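Local atomic coordinates of anti-sigma-factor antagonist (STAS) domain protein (Moorella thermoacetica, PDB entry 3ZXN), a protein that probably serves as the RsbS-type STAS-domain subunit of the stressosome, a bacterial signalling assembly that appears here to control secondary messenger signalling. Residues H36-V41 with E72-P77; I28-E33 with I65-L70; V5-L8 with Y13-V16; F78-I83 with M94-R99; I48-L53 with P85-T90. The protein carries 1 engineered substitution. One frame throughout, in Å; residues are numbered along the deposited sequence. Where two conformers were deposited one is given.

Interaction 1: H36-V41 with E72-P77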
# COMPACT_ATOMS: atom_id res chain seq x y z
N HIS A 36 7.64 -4.13 -10.00
CA HIS A 36 8.93 -4.06 -10.66
C HIS A 36 9.91 -3.24 -9.81
O HIS A 36 11.05 -3.66 -9.58
CB HIS A 36 8.80 -3.46 -12.07
CG HIS A 36 10.11 -3.18 -12.73
ND1 HIS A 36 10.87 -4.16 -13.33
CD2 HIS A 36 10.82 -2.03 -12.85
CE1 HIS A 36 11.98 -3.63 -13.81
NE2 HIS A 36 11.98 -2.34 -13.52
N ASN A 37 9.46 -2.09 -9.33
CA ASN A 37 10.32 -1.23 -8.53
C ASN A 37 10.81 -1.89 -7.24
O ASN A 37 12.00 -1.87 -6.94
CB ASN A 37 9.65 0.12 -8.21
CG ASN A 37 9.37 0.94 -9.47
OD1 ASN A 37 8.24 1.37 -9.70
ND2 ASN A 37 10.39 1.13 -10.28
N ILE A 38 9.89 -2.48 -6.47
CA ILE A 38 10.27 -2.99 -5.16
C ILE A 38 11.09 -4.29 -5.21
O ILE A 38 11.67 -4.70 -4.20
CB ILE A 38 9.07 -3.13 -4.19
CG1 ILE A 38 8.16 -4.28 -4.59
CG2 ILE A 38 8.30 -1.81 -4.10
CD1 ILE A 38 6.99 -4.46 -3.65
N THR A 39 11.16 -4.90 -6.39
CA THR A 39 12.05 -6.05 -6.58
C THR A 39 13.34 -5.70 -7.32
O THR A 39 14.12 -6.59 -7.67
CB THR A 39 11.34 -7.23 -7.29
OG1 THR A 39 10.85 -6.82 -8.58
CG2 THR A 39 10.18 -7.70 -6.46
N GLY A 40 13.58 -4.42 -7.56
CA GLY A 40 14.85 -3.99 -8.14
C GLY A 40 15.82 -3.50 -7.07
O GLY A 40 16.49 -4.28 -6.39
N VAL A 41 15.89 -2.19 -6.90
CA VAL A 41 16.71 -1.64 -5.84
C VAL A 41 16.07 -1.95 -4.49
O VAL A 41 14.85 -1.85 -4.34
CB VAL A 41 16.91 -0.12 -5.99
CG1 VAL A 41 17.70 0.42 -4.81
CG2 VAL A 41 17.63 0.17 -7.29
N GLU A 72 5.31 -9.38 1.92
CA GLU A 72 5.65 -10.34 2.96
C GLU A 72 6.71 -11.36 2.48
O GLU A 72 7.67 -11.67 3.19
CB GLU A 72 4.37 -11.04 3.41
CG GLU A 72 4.57 -12.29 4.24
CD GLU A 72 3.25 -12.88 4.70
OE1 GLU A 72 2.21 -12.57 4.06
OE2 GLU A 72 3.24 -13.64 5.69
N LEU A 73 6.55 -11.87 1.26
CA LEU A 73 7.53 -12.82 0.69
C LEU A 73 8.88 -12.17 0.48
O LEU A 73 9.92 -12.82 0.58
CB LEU A 73 7.01 -13.39 -0.64
CG LEU A 73 5.85 -14.37 -0.49
CD1 LEU A 73 5.16 -14.62 -1.83
CD2 LEU A 73 6.34 -15.69 0.12
N LEU A 74 8.86 -10.86 0.21
CA LEU A 74 10.08 -10.11 -0.06
C LEU A 74 10.77 -9.62 1.22
O LEU A 74 11.86 -9.08 1.16
CB LEU A 74 9.76 -8.92 -0.98
CG LEU A 74 9.37 -9.27 -2.41
CD1 LEU A 74 8.82 -8.04 -3.14
CD2 LEU A 74 10.56 -9.88 -3.15
N GLY A 75 10.13 -9.82 2.36
CA GLY A 75 10.65 -9.32 3.61
C GLY A 75 10.59 -7.80 3.67
O GLY A 75 11.37 -7.16 4.38
N LEU A 76 9.67 -7.22 2.90
CA LEU A 76 9.54 -5.77 2.84
C LEU A 76 8.43 -5.29 3.77
O LEU A 76 7.26 -5.59 3.55
CB LEU A 76 9.26 -5.33 1.40
CG LEU A 76 9.14 -3.83 1.11
CD1 LEU A 76 10.49 -3.11 1.28
CD2 LEU A 76 8.60 -3.62 -0.29
N PRO A 77 8.79 -4.56 4.84
CA PRO A 77 7.74 -3.99 5.69
C PRO A 77 6.73 -3.17 4.88
O PRO A 77 7.13 -2.39 4.03
CB PRO A 77 8.53 -3.07 6.65
CG PRO A 77 9.86 -3.76 6.79
CD PRO A 77 10.14 -4.35 5.41
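Thr39 and Leu74 approach to 7.9 Å between their CA atoms, and Ile38 and Leu76 to 8.5 Å, where helices 25-38 and 58-74 run out beside each other. Thr39 is the residue at which the first helix loses its helical angles; Gly75 ends the second with a Schellman motif, its positive phi (69°) being easy for a residue without a side chain. The gap between the backbones is filled by methyl groups. Ile38 has CG1 between its backbone N and carbonyl carbon (chi1 71°), which carries CD1 across to Leu76 CD2 at 3.8 Å. The same CD1 lies 4.1 Å from Leu74 CD1, the two side chains crossing at about a right angle. Leu74 CD1 also meets the methyl of the threonine, Thr39 CG2, at 3.6 Å. A threonine suits this spot because its two branches divide the work: CG2 packs on leucine, while OG1 bonds back to the carbonyl O of Leu35. Through CG2, Ile38 also rests on Trp14 of strand 13-17. Between the two segments the chemistry is purely apolar, so the contact depends on excluding water from methyls, with its rim at the surface and Ile38 buried beneath.

Interaction 2: I28-E33 with I65-L70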
# COMPACT_ATOMS: atom_id res chain seq x y z
N ILE A 28 -3.89 -1.93 -12.72
CA ILE A 28 -3.06 -3.05 -13.15
C ILE A 28 -1.68 -2.53 -13.53
O ILE A 28 -0.66 -3.10 -13.15
CB ILE A 28 -3.68 -3.77 -14.37
CG1 ILE A 28 -5.00 -4.44 -13.98
CG2 ILE A 28 -2.71 -4.77 -14.94
CD1 ILE A 28 -5.84 -4.89 -15.16
N GLN A 29 -1.67 -1.44 -14.29
CA GLN A 29 -0.43 -0.79 -14.69
C GLN A 29 0.38 -0.34 -13.48
O GLN A 29 1.60 -0.47 -13.45
CB GLN A 29 -0.74 0.41 -15.58
CG GLN A 29 0.45 1.31 -15.88
CD GLN A 29 0.05 2.50 -16.73
OE1 GLN A 29 -0.82 2.40 -17.60
NE2 GLN A 29 0.69 3.65 -16.49
N PHE A 30 -0.32 0.18 -12.47
CA PHE A 30 0.33 0.64 -11.26
C PHE A 30 0.94 -0.52 -10.48
O PHE A 30 2.10 -0.46 -10.09
CB PHE A 30 -0.63 1.42 -10.37
CG PHE A 30 -0.26 1.37 -8.92
CD1 PHE A 30 0.89 2.00 -8.46
CD2 PHE A 30 -1.04 0.67 -8.02
CE1 PHE A 30 1.24 1.94 -7.13
CE2 PHE A 30 -0.69 0.61 -6.67
CZ PHE A 30 0.45 1.25 -6.24
N LYS A 31 0.16 -1.58 -10.26
CA LYS A 31 0.62 -2.76 -9.53
C LYS A 31 1.88 -3.33 -10.18
O LYS A 31 2.85 -3.66 -9.50
CB LYS A 31 -0.47 -3.82 -9.47
CG LYS A 31 -0.13 -5.00 -8.57
CD LYS A 31 -1.03 -6.16 -8.88
CE LYS A 31 -0.85 -6.63 -10.32
NZ LYS A 31 -1.61 -7.88 -10.57
N GLU A 32 1.87 -3.42 -11.51
CA GLU A 32 3.00 -3.94 -12.25
C GLU A 32 4.26 -3.10 -12.07
O GLU A 32 5.34 -3.64 -11.82
CB GLU A 32 2.66 -4.08 -13.74
CG GLU A 32 1.68 -5.21 -14.02
CD GLU A 32 1.25 -5.27 -15.48
OE1 GLU A 32 1.49 -4.29 -16.22
OE2 GLU A 32 0.66 -6.30 -15.88
N GLU A 33 4.12 -1.79 -12.18
CA GLU A 33 5.27 -0.90 -12.00
C GLU A 33 5.78 -0.94 -10.56
O GLU A 33 7.00 -0.93 -10.32
CB GLU A 33 4.93 0.54 -12.42
CG GLU A 33 6.09 1.51 -12.22
CD GLU A 33 5.76 2.95 -12.61
OE1 GLU A 33 4.58 3.25 -12.92
OE2 GLU A 33 6.69 3.79 -12.60
N ILE A 65 -4.32 -7.06 -1.91
CA ILE A 65 -3.99 -8.38 -1.36
C ILE A 65 -2.70 -8.93 -2.00
O ILE A 65 -1.87 -9.52 -1.31
CB ILE A 65 -5.16 -9.40 -1.50
CG1 ILE A 65 -6.38 -8.94 -0.70
CG2 ILE A 65 -4.72 -10.78 -1.02
CD1 ILE A 65 -7.66 -9.75 -0.99
N GLU A 66 -2.53 -8.75 -3.31
CA GLU A 66 -1.34 -9.27 -3.98
C GLU A 66 -0.08 -8.51 -3.55
O GLU A 66 0.94 -9.12 -3.23
CB GLU A 66 -1.52 -9.23 -5.50
CG GLU A 66 -2.59 -10.21 -5.99
CD GLU A 66 -2.87 -10.08 -7.47
OE1 GLU A 66 -1.99 -9.59 -8.21
OE2 GLU A 66 -3.98 -10.46 -7.90
N ILE A 67 -0.16 -7.19 -3.52
CA ILE A 67 0.99 -6.41 -3.05
C ILE A 67 1.38 -6.82 -1.63
O ILE A 67 2.56 -7.02 -1.33
CB ILE A 67 0.69 -4.90 -3.13
CG1 ILE A 67 0.58 -4.47 -4.59
CG2 ILE A 67 1.77 -4.10 -2.37
CD1 ILE A 67 -0.06 -3.08 -4.80
N SER A 68 0.39 -6.95 -0.76
CA SER A 68 0.61 -7.38 0.61
C SER A 68 1.32 -8.75 0.70
O SER A 68 2.30 -8.92 1.43
CB SER A 68 -0.72 -7.42 1.36
OG SER A 68 -0.55 -7.89 2.69
N ARG A 69 0.82 -9.72 -0.06
CA ARG A 69 1.44 -11.05 -0.05
C ARG A 69 2.88 -11.03 -0.54
O ARG A 69 3.74 -11.70 0.02
CB ARG A 69 0.63 -12.05 -0.90
CG ARG A 69 -0.53 -12.71 -0.20
CD ARG A 69 -0.08 -13.45 1.06
NE ARG A 69 0.51 -14.76 0.80
CZ ARG A 69 1.75 -15.11 1.15
NH1 ARG A 69 2.54 -14.25 1.79
NH2 ARG A 69 2.19 -16.33 0.87
N LEU A 70 3.12 -10.31 -1.63
CA LEU A 70 4.46 -10.22 -2.19
C LEU A 70 5.41 -9.49 -1.23
O LEU A 70 6.55 -9.92 -1.02
CB LEU A 70 4.43 -9.57 -3.57
CG LEU A 70 3.91 -10.53 -4.67
CD1 LEU A 70 3.51 -9.78 -5.92
CD2 LEU A 70 4.96 -11.57 -4.99
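Lys31 NZ donates to Glu66 OE1 at 2.9 Å, a salt bridge thrown between helices 25-38 and 58-74. The ammonium meets the carboxylate on its syn side, 21° out of plane. Lysine is long enough to span the gap: after CG, anti to the backbone N (chi1 -172°), a bend at chi3 (61°) steers NZ to the acid, which comes off its own helix extended beyond CG. Glu66 was modelled in two conformers, so the bridge may not be permanent. Beneath the charges, Lys31 CG lies 4.1 Å from Ile67 CG1, the two chains sliding past each other in opposite directions. Deeper still, Ile67 CD1 comes obliquely to the ring of Phe30, 4.2 Å from CE2. A leucine in place of Lys31 would probably leave the carboxylate of Glu66 without its charged mate across the helices. The segment axes are 11.2 Å apart at closest and nearly parallel, as expected of successive helices in beta-alpha-beta crossovers. Both helices lie on one face of the sheet: Ile67 reaches Leu46 and Ile48 of strand 45-49, and Phe30 packs on Val5 and on Ile18, just past strand 13-17.

Interaction 3: V5-L8 with Y13-V16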
# COMPACT_ATOMS: atom_id res chain seq x y z
N VAL A 5 0.49 6.75 -11.86
CA VAL A 5 0.59 6.81 -10.40
C VAL A 5 2.06 6.92 -9.97
O VAL A 5 2.83 5.98 -10.13
CB VAL A 5 -0.03 5.56 -9.74
CG1 VAL A 5 0.10 5.63 -8.22
CG2 VAL A 5 -1.48 5.41 -10.15
N PRO A 6 2.44 8.09 -9.43
CA PRO A 6 3.83 8.31 -9.03
C PRO A 6 4.24 7.36 -7.91
O PRO A 6 3.50 7.12 -6.95
CB PRO A 6 3.82 9.76 -8.51
CG PRO A 6 2.66 10.40 -9.20
CD PRO A 6 1.63 9.31 -9.28
N ILE A 7 5.44 6.83 -8.03
CA ILE A 7 6.01 6.01 -6.98
C ILE A 7 7.22 6.74 -6.45
O ILE A 7 8.23 6.86 -7.15
CB ILE A 7 6.43 4.64 -7.54
CG1 ILE A 7 5.21 3.91 -8.11
CG2 ILE A 7 7.15 3.83 -6.45
CD1 ILE A 7 5.53 2.64 -8.90
N LEU A 8 7.12 7.25 -5.22
CA LEU A 8 8.19 8.04 -4.62
C LEU A 8 9.11 7.19 -3.73
O LEU A 8 8.71 6.14 -3.23
CB LEU A 8 7.60 9.17 -3.75
CG LEU A 8 6.45 9.99 -4.37
CD1 LEU A 8 5.87 11.01 -3.38
CD2 LEU A 8 6.90 10.68 -5.65
N TYR A 13 12.44 4.54 1.77
CA TYR A 13 11.09 3.98 1.84
C TYR A 13 10.31 4.33 0.58
O TYR A 13 10.32 5.48 0.12
CB TYR A 13 10.35 4.50 3.08
CG TYR A 13 10.89 3.95 4.37
CD1 TYR A 13 10.44 2.74 4.88
CD2 TYR A 13 11.88 4.63 5.09
CE1 TYR A 13 10.93 2.22 6.06
CE2 TYR A 13 12.39 4.12 6.28
CZ TYR A 13 11.91 2.91 6.75
OH TYR A 13 12.39 2.38 7.92
N TRP A 14 9.64 3.33 0.01
CA TRP A 14 8.74 3.55 -1.10
C TRP A 14 7.49 4.19 -0.55
O TRP A 14 6.98 3.74 0.48
CB TRP A 14 8.36 2.20 -1.76
CG TRP A 14 9.55 1.41 -2.26
CD1 TRP A 14 10.11 0.29 -1.69
CD2 TRP A 14 10.31 1.69 -3.43
NE1 TRP A 14 11.18 -0.14 -2.45
CE2 TRP A 14 11.32 0.70 -3.53
CE3 TRP A 14 10.24 2.68 -4.43
CZ2 TRP A 14 12.25 0.67 -4.56
CZ3 TRP A 14 11.17 2.65 -5.46
CH2 TRP A 14 12.16 1.65 -5.52
N VAL A 15 7.00 5.22 -1.23
CA VAL A 15 5.79 5.93 -0.85
C VAL A 15 4.87 6.10 -2.05
O VAL A 15 5.29 6.60 -3.11
CB VAL A 15 6.09 7.35 -0.26
CG1 VAL A 15 4.80 8.10 -0.07
CG2 VAL A 15 6.87 7.25 1.05
N VAL A 16 3.61 5.69 -1.90
CA VAL A 16 2.64 5.73 -2.97
C VAL A 16 1.30 6.24 -2.44
O VAL A 16 0.85 5.81 -1.38
CB VAL A 16 2.38 4.31 -3.57
CG1 VAL A 16 1.23 4.34 -4.57
CG2 VAL A 16 3.65 3.76 -4.21
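Leu8 and Val15 face each other as an antiparallel hydrogen-bonded pair, while their neighbours Ile7 and Val16 send side chains to the other face of the sheet. On the Ile7 face the branched residues lie side by side and point the same way, with Ile7 CG2 4.2 Å from Val16 CG2. That methyl of Ile7 stands anti to its own backbone N, chi1 (to CG1) being -60°, and it also slants against the indole, 3.9 Å from Trp14 CE3. Val5 reaches the group from the approach to the strand: its side chain crosses that of Val16 at about a right angle, bringing Val5 CG1 to 4.0 Å from Val16 CG1. On the opposite face, Leu8 CB and Val15 CB lie 4.2 Å apart. Their backbones hold the pair. Leu8 N gives its hydrogen to Val15 O at 2.9 Å, in the carbonyl plane; in return Val15 N bonds to Leu8 O at 2.8 Å, but from 37° above that carbonyl's plane. Leu8 O also takes a CA-H...O contact from Trp14 CA at 3.4 Å. Beta-branched valine and isoleucine suit such positions, since their bulk close to the backbone fits extended chain. This is the hairpin of strands 7-10 and 13-17. Strand 7-10 is outermost within the chain, whereas strand 13-17 pairs on its other edge in parallel with strand 45-49, in the mixed sheet, where Val16 makes backbone hydrogen bonds with Val47 and Asp49. Helix 25-38 covers the Ile7 and Val16 face, and helix 107-118 meets Val15 through Leu107 on the other.

Interaction 4: F78-I83 with M94-R99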
# COMPACT_ATOMS: atom_id res chain seq x y z
N PHE A 78 5.45 -3.32 5.19
CA PHE A 78 4.40 -2.70 4.39
C PHE A 78 3.32 -2.12 5.30
O PHE A 78 2.85 -2.82 6.18
CB PHE A 78 3.78 -3.77 3.46
CG PHE A 78 2.53 -3.31 2.74
CD1 PHE A 78 2.53 -2.16 1.98
CD2 PHE A 78 1.38 -4.07 2.78
CE1 PHE A 78 1.38 -1.75 1.31
CE2 PHE A 78 0.23 -3.67 2.10
CZ PHE A 78 0.23 -2.51 1.36
N VAL A 79 2.96 -0.86 5.10
CA VAL A 79 1.86 -0.26 5.84
C VAL A 79 0.85 0.39 4.89
O VAL A 79 1.23 1.06 3.92
CB VAL A 79 2.37 0.75 6.93
CG1 VAL A 79 3.12 1.90 6.30
CG2 VAL A 79 1.22 1.25 7.81
N LEU A 80 -0.43 0.14 5.15
CA LEU A 80 -1.52 0.69 4.35
C LEU A 80 -2.15 1.81 5.17
O LEU A 80 -2.40 1.62 6.36
CB LEU A 80 -2.58 -0.40 4.09
CG LEU A 80 -3.76 -0.03 3.18
CD1 LEU A 80 -3.28 0.22 1.75
CD2 LEU A 80 -4.84 -1.12 3.22
N THR A 81 -2.37 2.97 4.55
CA THR A 81 -2.79 4.16 5.29
C THR A 81 -4.00 4.85 4.65
O THR A 81 -4.29 4.65 3.47
CB THR A 81 -1.62 5.20 5.46
OG1 THR A 81 -1.30 5.81 4.20
CG2 THR A 81 -0.36 4.55 6.02
N GLY A 82 -4.69 5.68 5.45
CA GLY A 82 -5.82 6.47 4.98
C GLY A 82 -7.08 5.66 4.75
O GLY A 82 -7.72 5.79 3.72
N ILE A 83 -7.43 4.81 5.72
CA ILE A 83 -8.56 3.88 5.61
C ILE A 83 -9.73 4.29 6.50
O ILE A 83 -9.72 4.06 7.72
CB ILE A 83 -8.15 2.46 6.03
CG1 ILE A 83 -6.90 2.01 5.27
CG2 ILE A 83 -9.33 1.50 5.83
CD1 ILE A 83 -6.28 0.76 5.84
N MET A 94 -13.89 -8.26 1.48
CA MET A 94 -13.36 -8.77 0.22
C MET A 94 -12.08 -9.60 0.41
O MET A 94 -11.45 -10.00 -0.57
CB MET A 94 -13.16 -7.62 -0.77
CG MET A 94 -14.47 -6.97 -1.22
SD MET A 94 -14.30 -5.42 -2.13
CE MET A 94 -16.00 -5.15 -2.64
N GLY A 95 -11.69 -9.86 1.66
CA GLY A 95 -10.59 -10.77 1.95
C GLY A 95 -9.25 -10.21 2.43
O GLY A 95 -8.30 -10.97 2.67
N LEU A 96 -9.15 -8.89 2.57
CA LEU A 96 -7.89 -8.30 3.06
C LEU A 96 -7.88 -8.32 4.59
O LEU A 96 -8.75 -7.74 5.23
CB LEU A 96 -7.72 -6.86 2.53
CG LEU A 96 -6.38 -6.15 2.79
CD1 LEU A 96 -5.25 -6.87 2.07
CD2 LEU A 96 -6.42 -4.70 2.35
N ASP A 97 -6.89 -8.98 5.18
CA ASP A 97 -6.83 -9.08 6.64
C ASP A 97 -6.26 -7.80 7.26
O ASP A 97 -5.05 -7.67 7.46
CB ASP A 97 -5.99 -10.28 7.08
CG ASP A 97 -5.86 -10.37 8.58
OD1 ASP A 97 -6.76 -9.87 9.30
OD2 ASP A 97 -4.85 -10.93 9.05
N LEU A 98 -7.14 -6.85 7.56
CA LEU A 98 -6.68 -5.57 8.12
C LEU A 98 -6.11 -5.68 9.53
O LEU A 98 -5.15 -5.00 9.87
CB LEU A 98 -7.80 -4.53 8.06
CG LEU A 98 -8.03 -4.00 6.64
CD1 LEU A 98 -9.12 -2.92 6.62
CD2 LEU A 98 -6.70 -3.49 6.05
N ARG A 99 -6.69 -6.57 10.35
CA ARG A 99 -6.25 -6.71 11.73
C ARG A 99 -4.81 -7.17 11.85
O ARG A 99 -4.06 -6.69 12.71
CB ARG A 99 -7.11 -7.69 12.51
CG ARG A 99 -6.84 -7.67 14.01
CD ARG A 99 -7.74 -8.68 14.72
NE ARG A 99 -7.49 -8.71 16.16
CZ ARG A 99 -8.10 -9.53 17.00
NH1 ARG A 99 -8.99 -10.41 16.55
NH2 ARG A 99 -7.81 -9.49 18.29
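Leu80, near the end of strand 78-81, sends its side chain at Leu96 and Leu98 in the loop that follows helix 85-93. From CA its CB points toward that loop, and CG stands anti to the backbone N (chi1 -176°), which sets the branch point on the loop side. There the methyls part. CD1 turns back over the neighbouring strand, 3.5 Å from Ile48 O. CD2 goes on and does the touching: it meets Leu96 CD2 at 4.0 Å, the two leucines reaching tip to tip, and, where the Leu80 and Leu98 side chains cross at a slant, Leu98 CD2 at 4.1 Å. The same methyl of Leu98 has a second neighbour, Ile83 CD1 at 4.3 Å, just beyond the strand. Leucine suits these places because it sets a flexible apolar end far enough from the backbone for one methyl to sit among several others. The loop gets its start from Gly95, whose positive phi (107°) completes the Schellman motif ending helix 85-93. Leu96 also packs on Ile65 of helix 58-74, and Leu98 on Thr103 of strand 102-104. With methyls alone meeting at van der Waals distance, the contact implies that shape and burial, rather than directional bonds, seat the loop against the strand.

Interaction 5: I48-L53 with P85-T90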
# COMPACT_ATOMS: atom_id res chain seq x y z
N ILE A 48 1.56 2.68 1.38
CA ILE A 48 0.59 2.99 0.34
C ILE A 48 -0.64 3.64 0.97
O ILE A 48 -1.24 3.06 1.87
CB ILE A 48 0.12 1.74 -0.42
CG1 ILE A 48 1.29 1.08 -1.15
CG2 ILE A 48 -0.99 2.13 -1.39
CD1 ILE A 48 0.86 -0.22 -1.95
N ASP A 49 -1.01 4.82 0.49
CA ASP A 49 -2.15 5.55 1.04
C ASP A 49 -3.33 5.49 0.09
O ASP A 49 -3.18 5.76 -1.10
CB ASP A 49 -1.80 7.01 1.35
CG ASP A 49 -2.95 7.76 1.99
OD1 ASP A 49 -3.85 8.22 1.25
OD2 ASP A 49 -2.96 7.89 3.23
N ILE A 50 -4.50 5.19 0.62
CA ILE A 50 -5.71 5.12 -0.20
C ILE A 50 -6.81 6.09 0.21
O ILE A 50 -7.97 5.89 -0.16
CB ILE A 50 -6.27 3.67 -0.21
CG1 ILE A 50 -6.59 3.19 1.22
CG2 ILE A 50 -5.26 2.75 -0.85
CD1 ILE A 50 -7.42 1.88 1.29
N SER A 51 -6.46 7.15 0.94
CA SER A 51 -7.46 8.09 1.45
C SER A 51 -8.30 8.75 0.35
O SER A 51 -9.45 9.14 0.58
CB SER A 51 -6.80 9.17 2.33
OG SER A 51 -5.87 9.93 1.59
N ALA A 52 -7.72 8.86 -0.84
CA ALA A 52 -8.41 9.49 -1.97
C ALA A 52 -9.64 8.71 -2.49
O ALA A 52 -10.54 9.31 -3.10
CB ALA A 52 -7.42 9.75 -3.10
N LEU A 53 -9.66 7.40 -2.26
CA LEU A 53 -10.73 6.53 -2.78
C LEU A 53 -12.03 6.61 -1.97
O LEU A 53 -12.08 6.21 -0.81
CB LEU A 53 -10.27 5.07 -2.86
CG LEU A 53 -8.93 4.84 -3.59
CD1 LEU A 53 -8.61 3.37 -3.63
CD2 LEU A 53 -8.96 5.42 -4.99
N PRO A 85 -13.53 4.16 8.12
CA PRO A 85 -14.35 3.05 8.61
C PRO A 85 -15.11 2.29 7.52
O PRO A 85 -15.06 1.07 7.49
CB PRO A 85 -15.33 3.75 9.56
CG PRO A 85 -14.51 4.88 10.14
CD PRO A 85 -13.61 5.34 9.00
N ALA A 86 -15.79 3.00 6.62
CA ALA A 86 -16.60 2.31 5.62
C ALA A 86 -15.73 1.45 4.70
O ALA A 86 -16.12 0.36 4.28
CB ALA A 86 -17.41 3.31 4.81
N VAL A 87 -14.54 1.96 4.40
CA VAL A 87 -13.62 1.24 3.52
C VAL A 87 -12.96 0.07 4.25
O VAL A 87 -12.66 -0.95 3.63
CB VAL A 87 -12.55 2.20 2.96
CG1 VAL A 87 -11.45 1.42 2.25
CG2 VAL A 87 -13.21 3.20 2.02
N ALA A 88 -12.73 0.21 5.55
CA ALA A 88 -12.18 -0.90 6.32
C ALA A 88 -13.15 -2.08 6.28
O ALA A 88 -12.73 -3.23 6.19
CB ALA A 88 -11.92 -0.48 7.76
N ILE A 89 -14.44 -1.77 6.35
CA ILE A 89 -15.47 -2.80 6.27
C ILE A 89 -15.41 -3.55 4.94
O ILE A 89 -15.39 -4.78 4.90
CB ILE A 89 -16.89 -2.19 6.43
CG1 ILE A 89 -17.05 -1.55 7.81
CG2 ILE A 89 -17.95 -3.25 6.23
CD1 ILE A 89 -16.74 -2.49 8.95
N THR A 90 -15.39 -2.79 3.86
CA THR A 90 -15.37 -3.36 2.52
C THR A 90 -14.13 -4.20 2.26
O THR A 90 -14.23 -5.33 1.80
CB THR A 90 -15.44 -2.25 1.46
OG1 THR A 90 -16.61 -1.45 1.70
CG2 THR A 90 -15.50 -2.86 0.06
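Ile50 holds CG1 in the crowded position between its backbone N and carbonyl carbon (chi1 59°), with CD1 extended beyond it, while Val87 carries CG1 anti to its own N (chi1 170°). These torsions bring Ile50 CD1 and Val87 CG1 to 4.2 Å, the side chains crossing obliquely. The other methyl of the valine, Val87 CG2, lies 4.3 Å from Leu53 O. A compact, branched valine suits the start of helix 85-93, where it offers one methyl to each neighbour. The residues it meets lie where the chain leaves strand 45-49: Ile50 to Leu53 form a type I beta turn, closed by Leu53 N to Ile50 O at 3.1 Å. Just before it, Asp49 makes an Asx turn. Its OD1 accepts Ser51 N at 2.8 Å, from 51° above the carboxylate plane, and Ser51 OG at 2.7 Å on the syn lone pair. Serine is apt here because its short side chain puts a second donor beside its own N-H. The other oxygen, Asp49 OD2, bonds to Thr81 OG1 of the adjacent strand. The chemistry is thus divided: polar bonds to Asp49 and the turn's own backbone bond fix its shape, and a small, buried apolar touch joins it to the helix.

Interaction 5 is the most fully buried, all three touching residues being buried, whereas the other four are partly buried and interaction 1 opens most to the surface. Interactions 1 and 2 join the same pair of helices, 25-38 and 58-74, one at their ends with methyls alone, the other midway with a salt bridge added over the apolar layer. Interaction 3, with its paired strand backbones, alone relies on main-chain hydrogen bonds across the contact, and Phe30 of interaction 2 packs on its Val16. Interactions 4 and 5, with centres about 8 Å apart, use neighbouring strands, 78-81 and 45-49, and Thr81 to Asp49 ties them; interaction 3 lies across the chain's centre from interaction 4.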